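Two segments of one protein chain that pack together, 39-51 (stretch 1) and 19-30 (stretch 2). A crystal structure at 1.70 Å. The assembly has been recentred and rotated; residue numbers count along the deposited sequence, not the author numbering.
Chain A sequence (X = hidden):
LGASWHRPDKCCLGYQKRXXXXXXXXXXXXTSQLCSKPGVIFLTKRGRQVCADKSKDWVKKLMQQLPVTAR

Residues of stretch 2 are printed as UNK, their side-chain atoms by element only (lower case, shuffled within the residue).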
# COMPACT_ATOMS: atom_id res chain seq x y z
N GLY A 39 6.56 -2.92 -1.81
CA GLY A 39 5.30 -2.79 -1.11
C GLY A 39 4.20 -1.98 -1.73
O GLY A 39 4.35 -1.39 -2.79
N VAL A 40 3.02 -2.07 -1.13
CA VAL A 40 1.88 -1.28 -1.59
C VAL A 40 1.30 -0.61 -0.37
O VAL A 40 1.40 -1.13 0.74
CB VAL A 40 0.78 -2.13 -2.30
CG1 VAL A 40 1.30 -2.72 -3.63
CG2 VAL A 40 0.26 -3.19 -1.40
N ILE A 41 0.76 0.58 -0.55
CA ILE A 41 0.14 1.31 0.54
C ILE A 41 -1.38 1.35 0.37
O ILE A 41 -1.87 1.79 -0.67
CB ILE A 41 0.68 2.76 0.62
CG1 ILE A 41 2.20 2.75 0.87
CG2 ILE A 41 -0.05 3.53 1.71
CD1 ILE A 41 2.92 4.10 0.61
N PHE A 42 -2.11 0.82 1.35
CA PHE A 42 -3.57 0.87 1.30
C PHE A 42 -4.03 2.14 1.99
O PHE A 42 -3.44 2.56 2.99
CB PHE A 42 -4.19 -0.35 2.00
CG PHE A 42 -4.07 -1.62 1.22
CD1 PHE A 42 -3.14 -2.58 1.58
CD2 PHE A 42 -4.84 -1.82 0.07
CE1 PHE A 42 -2.97 -3.72 0.80
CE2 PHE A 42 -4.68 -2.95 -0.71
CZ PHE A 42 -3.74 -3.90 -0.36
N LEU A 43 -5.00 2.82 1.39
CA LEU A 43 -5.55 4.02 1.98
C LEU A 43 -6.86 3.59 2.60
O LEU A 43 -7.68 2.97 1.93
CB LEU A 43 -5.79 5.09 0.92
CG LEU A 43 -4.51 5.73 0.39
CD1 LEU A 43 -4.81 6.61 -0.80
CD2 LEU A 43 -3.86 6.56 1.50
N THR A 44 -7.00 3.81 3.89
CA THR A 44 -8.24 3.42 4.56
C THR A 44 -9.27 4.52 4.39
O THR A 44 -8.93 5.64 3.98
CB THR A 44 -8.02 3.06 6.06
OG1 THR A 44 -7.72 4.24 6.82
CG2 THR A 44 -6.85 2.04 6.19
N LYS A 45 -10.54 4.17 4.59
CA LYS A 45 -11.62 5.14 4.48
C LYS A 45 -11.44 6.18 5.59
O LYS A 45 -11.74 7.35 5.41
CB LYS A 45 -12.97 4.44 4.59
CG LYS A 45 -13.25 3.45 3.47
CD LYS A 45 -14.53 2.63 3.71
CE LYS A 45 -14.79 1.68 2.54
NZ LYS A 45 -15.82 0.63 2.79
N ARG A 46 -10.92 5.74 6.73
CA ARG A 46 -10.63 6.61 7.87
C ARG A 46 -9.55 7.65 7.52
O ARG A 46 -9.40 8.66 8.21
CB ARG A 46 -10.17 5.76 9.06
CG ARG A 46 -9.57 6.53 10.24
CD ARG A 46 -8.90 5.58 11.22
NE ARG A 46 -8.16 6.26 12.28
CZ ARG A 46 -7.08 5.75 12.87
NH1 ARG A 46 -6.60 4.56 12.51
NH2 ARG A 46 -6.48 6.42 13.85
N GLY A 47 -8.77 7.38 6.47
CA GLY A 47 -7.72 8.29 6.04
C GLY A 47 -6.31 7.72 6.15
O GLY A 47 -5.38 8.23 5.52
N ARG A 48 -6.17 6.67 6.96
CA ARG A 48 -4.88 6.02 7.19
C ARG A 48 -4.16 5.45 5.96
O ARG A 48 -4.77 5.17 4.94
CB ARG A 48 -5.06 4.93 8.26
CG ARG A 48 -5.03 5.42 9.70
CD ARG A 48 -5.99 6.58 9.96
NE ARG A 48 -5.52 7.87 9.43
CZ ARG A 48 -4.91 8.81 10.15
NH1 ARG A 48 -4.68 8.64 11.45
NH2 ARG A 48 -4.50 9.92 9.56
N GLN A 49 -2.83 5.37 6.06
CA GLN A 49 -1.94 4.82 5.03
C GLN A 49 -1.32 3.55 5.63
O GLN A 49 -0.53 3.64 6.57
CB GLN A 49 -0.81 5.79 4.69
CG GLN A 49 -1.17 6.87 3.70
CD GLN A 49 -0.01 7.79 3.38
OE1 GLN A 49 1.09 7.34 3.08
NE2 GLN A 49 -0.24 9.10 3.51
N VAL A 50 -1.65 2.38 5.08
CA VAL A 50 -1.13 1.11 5.61
C VAL A 50 -0.24 0.36 4.60
O VAL A 50 -0.64 0.10 3.47
CB VAL A 50 -2.28 0.17 6.11
CG1 VAL A 50 -1.72 -1.03 6.83
CG2 VAL A 50 -3.21 0.92 7.01
N CYS A 51 0.97 0.04 5.03
CA CYS A 51 1.94 -0.69 4.22
C CYS A 51 1.64 -2.17 4.17
O CYS A 51 1.42 -2.80 5.22
CB CYS A 51 3.33 -0.50 4.80
SG CYS A 51 4.16 0.96 4.17
N UNK A 19 -4.38 -9.59 7.74
CA UNK A 19 -5.17 -9.15 6.58
C UNK A 19 -6.13 -7.99 6.90
O UNK A 19 -6.71 -7.91 8.00
c UNK A 19 -4.34 -11.06 7.80
c UNK A 19 -5.91 -10.42 6.20
c UNK A 19 -4.90 -11.46 6.46
N UNK A 20 -6.22 -7.04 5.98
CA UNK A 20 -7.09 -5.88 6.16
C UNK A 20 -8.43 -6.14 5.52
O UNK A 20 -8.53 -6.64 4.41
c UNK A 20 -5.21 -4.04 6.11
c UNK A 20 -4.50 -3.21 5.03
c UNK A 20 -6.48 -4.64 5.52
c UNK A 20 -5.54 -3.19 7.35
N UNK A 21 -9.50 -5.78 6.22
CA UNK A 21 -10.83 -5.99 5.65
C UNK A 21 -11.14 -4.88 4.64
O UNK A 21 -11.07 -3.68 4.95
c UNK A 21 -11.73 -5.94 6.89
c UNK A 21 -11.03 -4.91 7.76
c UNK A 21 -9.57 -5.28 7.61
N UNK A 22 -11.47 -5.28 3.42
CA UNK A 22 -11.77 -4.36 2.35
C UNK A 22 -12.66 -3.20 2.71
O UNK A 22 -12.43 -2.08 2.24
o UNK A 22 -14.03 -5.80 -1.11
n UNK A 22 -12.83 -4.36 -2.34
c UNK A 22 -13.27 -4.84 -1.19
c UNK A 22 -12.39 -5.09 1.17
c UNK A 22 -12.80 -4.13 0.05
N UNK A 23 -13.71 -3.47 3.47
CA UNK A 23 -14.69 -2.46 3.87
C UNK A 23 -14.10 -1.30 4.68
O UNK A 23 -14.76 -0.29 4.89
c UNK A 23 -16.69 -3.99 3.58
c UNK A 23 -16.88 -2.07 5.17
c UNK A 23 -15.93 -3.12 4.58
N UNK A 24 -12.85 -1.45 5.12
CA UNK A 24 -12.18 -0.40 5.87
C UNK A 24 -11.36 0.50 4.91
O UNK A 24 -11.10 1.67 5.20
c UNK A 24 -11.24 -1.04 6.89
c UNK A 24 -11.62 0.38 8.94
c UNK A 24 -10.56 -0.21 8.00
c UNK A 24 -9.58 -1.10 8.79
N UNK A 25 -11.03 -0.06 3.73
CA UNK A 25 -10.19 0.57 2.70
C UNK A 25 -10.85 1.26 1.52
O UNK A 25 -11.83 0.78 0.96
c UNK A 25 -9.25 -0.48 2.13
c UNK A 25 -8.38 -2.65 2.99
c UNK A 25 -8.16 -1.17 2.96
c UNK A 25 -8.03 -0.60 4.35
N UNK A 26 -10.19 2.32 1.04
CA UNK A 26 -10.70 3.05 -0.09
C UNK A 26 -9.92 2.81 -1.41
O UNK A 26 -10.53 2.61 -2.46
o UNK A 26 -9.55 5.20 0.05
c UNK A 26 -10.79 4.55 0.24
N UNK A 27 -8.60 2.75 -1.34
CA UNK A 27 -7.77 2.53 -2.53
C UNK A 27 -6.36 2.16 -2.13
O UNK A 27 -6.07 1.95 -0.95
c UNK A 27 -7.70 3.82 -3.36
o UNK A 27 -7.15 4.89 -2.60
N UNK A 28 -5.47 2.07 -3.11
CA UNK A 28 -4.09 1.74 -2.81
C UNK A 28 -3.17 2.34 -3.86
O UNK A 28 -3.62 2.78 -4.91
c UNK A 28 -4.08 -0.47 -4.13
c UNK A 28 -1.65 -0.71 -5.05
c UNK A 28 -0.95 -1.18 -6.14
c UNK A 28 -3.05 -0.83 -5.06
c UNK A 28 -5.26 -0.85 -4.71
c UNK A 28 -1.60 -1.78 -7.23
c UNK A 28 -3.89 0.21 -2.78
c UNK A 28 -2.97 -1.92 -7.26
c UNK A 28 -3.69 -1.44 -6.16
n UNK A 28 -5.03 -1.43 -5.93
N UNK A 29 -1.87 2.39 -3.55
CA UNK A 29 -0.89 2.90 -4.51
C UNK A 29 0.42 2.19 -4.23
O UNK A 29 0.68 1.81 -3.08
c UNK A 29 -1.43 5.35 -2.20
o UNK A 29 0.54 6.81 0.54
c UNK A 29 0.90 5.21 -2.74
c UNK A 29 1.22 5.82 -1.53
c UNK A 29 -0.76 4.42 -4.44
c UNK A 29 -0.42 4.98 -3.09
c UNK A 29 -1.12 5.95 -0.98
c UNK A 29 0.21 6.19 -0.65
N UNK A 30 1.19 1.89 -5.29
CA UNK A 30 2.48 1.20 -5.12
C UNK A 30 3.53 2.17 -4.65
O UNK A 30 3.37 3.37 -4.78
c UNK A 30 2.20 1.74 -7.41
c UNK A 30 2.79 0.70 -6.53
c UNK A 30 0.91 2.17 -6.72

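Position 19 carries three carbons that close a ring onto its backbone N; it lies out of reach of stretch 1 and is a proline, P19. Position 20 has four side-chain carbons, forked at the second, and its CA-to-CB bond points toward stretch 1. One terminal carbon lies 3.8 Å from F42 CD1 and 4.0 Å from V50 CG1. The fork after one methylene identifies leucine, L20, bridging two strands of stretch 1. At position 21 three side-chain carbons again close a ring onto the backbone N, giving P21, which makes no contact.

Position 22 bears three carbons in a row, the third carrying one oxygen and one nitrogen, the amide of a glutamine. Q22 points away from stretch 1. Position 23 has a single carbon carrying two more, hence valine, V23; its side chain is peripheral, but its carbonyl receives a hydrogen bond from the lysine ammonium, K45 NZ to V23 O, at 2.5 Å. Position 24 shows four carbons forked at the second and directed away from stretch 1. This is L24, whose main contribution is its backbone: K45 N donates to L24 O at 2.6 Å, almost perfectly in line.

Position 25 has the same four carbons forked at the second, which identifies leucine, L25; although its CA-to-CB bond points away overall, the end of its side chain comes nearer to stretch 1. Its CD1 lies 3.4 Å from T44 CG2, and its CG is 4.2 Å from F42 CB. Position 26 holds one carbon and then one oxygen, a serine. S26 N donates to L43 O at 2.7 Å, and S26 OG adds a weak bond of 3.5 Å to the same L43 O.

Position 27 is likewise one carbon and one oxygen, so serine, S27. Its OG approaches L43 CD1 at 3.4 Å, a small side chain beside a leucine. Position 28 has one carbon followed by fused five- and six-membered rings holding eight carbons and one nitrogen, which only tryptophan provides. W28 CB lies 3.6 Å from F42 CD2, and W28 CZ3 lies 3.7 Å from V40 CG1.

Position 29 has one carbon, then a six-carbon ring bearing one oxygen: tyrosine, Y29. I41 CB sits over one face, 3.9 Å from the ring centroid, while L43 CG meets the ring edge, 3.7 Å from Y29 CE1. The phenol oxygen Y29 OH reaches Q49 OE1 at 2.7 Å. Position 30, where three side-chain carbons close a ring onto the backbone N, is P30, paired with V40.

The contact is an antiparallel strand pair. I41 and Y29 exchange backbone bonds (I41 N to Y29 O, 2.8 Å; Y29 N to I41 O, 2.9 Å), and L43 N donates to S27 O at 2.7 Å. A bulge between L43 and T44 shifts the register by one, bringing T44 opposite L25. V40, F42, W28 and P30 share one face of the sheet; I41, L43, S27 and Y29 share the other. Apolar packing thus reinforces the backbone ladder on both faces.

Stretch 2 19-30: PLPQVLLSSWYP
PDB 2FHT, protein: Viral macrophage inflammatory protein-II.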